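PDB 6S1Y: angiotensin-converting enzyme from Anopheles gambiae, which probably acts as a zinc-dependent peptidase of the angiotensin-converting enzyme family, cleaving peptides in the mosquito. Local coordinates for residues I450-R453 against E454-C457. Sequence-based numbering, arbitrary orientation.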
loop_
_atom_site.group_PDB
_atom_site.type_symbol
_atom_site.label_atom_id
_atom_site.label_comp_id
_atom_site.label_asym_id
_atom_site.label_seq_id
_atom_site.Cartn_x
_atom_site.Cartn_y
_atom_site.Cartn_z
ATOM N N ILE A 450 2.262 -10.808 21.509
ATOM C CA ILE A 450 3.335 -11.526 20.826
ATOM C C ILE A 450 4.654 -11.074 21.436
ATOM O O ILE A 450 5.030 -9.903 21.311
ATOM C CB ILE A 450 3.328 -11.274 19.310
ATOM C CG1 ILE A 450 2.039 -11.777 18.666
ATOM C CG2 ILE A 450 4.521 -11.944 18.645
ATOM C CD1 ILE A 450 1.891 -11.363 17.165
ATOM N N LYS A 451 5.357 -11.993 22.087
ATOM C CA LYS A 451 6.520 -11.591 22.869
ATOM C C LYS A 451 7.789 -11.768 22.058
ATOM O O LYS A 451 7.804 -12.501 21.072
ATOM C CB LYS A 451 6.619 -12.408 24.166
ATOM C CG LYS A 451 5.318 -12.503 24.991
ATOM C CD LYS A 451 5.134 -11.364 25.991
ATOM C CE LYS A 451 4.111 -11.754 27.088
ATOM N NZ LYS A 451 2.837 -12.314 26.509
ATOM N N PRO A 452 8.882 -11.116 22.463
ATOM C CA PRO A 452 10.110 -11.158 21.654
ATOM C C PRO A 452 10.653 -12.550 21.362
ATOM O O PRO A 452 11.262 -12.759 20.303
ATOM C CB PRO A 452 11.106 -10.343 22.506
ATOM C CG PRO A 452 10.237 -9.373 23.294
ATOM C CD PRO A 452 8.975 -10.154 23.589
ATOM N N ARG A 453 10.488 -13.516 22.252
ATOM C CA ARG A 453 11.097 -14.815 21.988
ATOM C C ARG A 453 10.254 -15.670 21.049
ATOM O O ARG A 453 10.681 -16.767 20.693
ATOM C CB ARG A 453 11.349 -15.554 23.307
ATOM C CG ARG A 453 10.086 -15.867 24.064
ATOM C CD ARG A 453 10.357 -16.267 25.516
ATOM N NE ARG A 453 9.233 -15.887 26.373
ATOM C CZ ARG A 453 8.033 -16.462 26.339
ATOM N NH1 ARG A 453 7.785 -17.456 25.489
ATOM N NH2 ARG A 453 7.074 -16.035 27.153
ATOM N N GLU A 454 9.080 -15.194 20.638
ATOM C CA GLU A 454 8.264 -15.868 19.634
ATOM C C GLU A 454 7.988 -14.963 18.430
ATOM O O GLU A 454 7.041 -15.199 17.677
ATOM C CB GLU A 454 6.949 -16.351 20.261
ATOM C CG GLU A 454 6.408 -15.420 21.327
ATOM C CD GLU A 454 4.953 -15.669 21.696
ATOM O OE1 GLU A 454 4.260 -14.665 22.001
ATOM O OE2 GLU A 454 4.504 -16.840 21.691
ATOM N N TYR A 455 8.811 -13.939 18.217
ATOM C CA TYR A 455 8.540 -12.965 17.159
ATOM C C TYR A 455 8.436 -13.631 15.788
ATOM O O TYR A 455 7.524 -13.335 15.006
ATOM C CB TYR A 455 9.640 -11.904 17.127
ATOM C CG TYR A 455 9.447 -10.688 18.010
ATOM C CD1 TYR A 455 8.269 -10.449 18.689
ATOM C CD2 TYR A 455 10.460 -9.760 18.127
ATOM C CE1 TYR A 455 8.128 -9.319 19.479
ATOM C CE2 TYR A 455 10.326 -8.635 18.899
ATOM C CZ TYR A 455 9.176 -8.410 19.561
ATOM O OH TYR A 455 9.111 -7.270 20.314
ATOM N N ASN A 456 9.359 -14.539 15.472
ATOM C CA ASN A 456 9.404 -15.007 14.100
ATOM C C ASN A 456 8.364 -16.084 13.832
ATOM O O ASN A 456 7.701 -16.054 12.787
ATOM C CB ASN A 456 10.796 -15.515 13.734
ATOM C CG ASN A 456 11.095 -15.331 12.233
ATOM O OD1 ASN A 456 10.617 -14.372 11.601
ATOM N ND2 ASN A 456 11.861 -16.260 11.657
ATOM N N CYS A 457 8.181 -17.036 14.750
ATOM C CA CYS A 457 7.233 -18.101 14.440
ATOM C C CYS A 457 5.780 -17.641 14.565
ATOM O O CYS A 457 4.926 -18.166 13.850
ATOM C CB CYS A 457 7.547 -19.340 15.290
ATOM S SG CYS A 457 9.124 -20.205 14.656
#
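Lys451 and Glu454 are joined through their backbones in a tight turn, with Glu454 N hydrogen-bonded to Lys451 O at 3.0 Å. Tyr455 N follows with a weak bond of 3.4 Å to Pro452 O, so a short 3-10 turn leads into helix 455-467. Proline suits the start of that turn, since its ring fixes phi near the helical value and its missing N-H costs no bond there. Glu454, at the N-cap right before the helix, has a side chain long enough to fold back: with CG between backbone N and carbonyl carbon (chi1 35°), its OE1 accepts from Lys451 N through the anti lone pair, 2.9 Å away and nearly straight at 169°. Backbone and carboxylate of Glu454 thus both hold the turn. Pro452 CA sits over one face of the Tyr455 ring, 3.4 Å from its centroid and 8° off the normal, a CH-pi contact in which the aromatic face suits the polarised C-H. Ile450 O lies at the ring edge, and Ile450 CG2 meets Tyr455 CD1 at 4.0 Å. The ring's hydroxyl is hydrogen-bonded to Gln172. Ile450 and Tyr455 also pack on Val445 of helix 431-447, while Cys457 forms a disulfide with Cys602 in strand 602-603, anchoring helix 455-467 to the C-terminal segment.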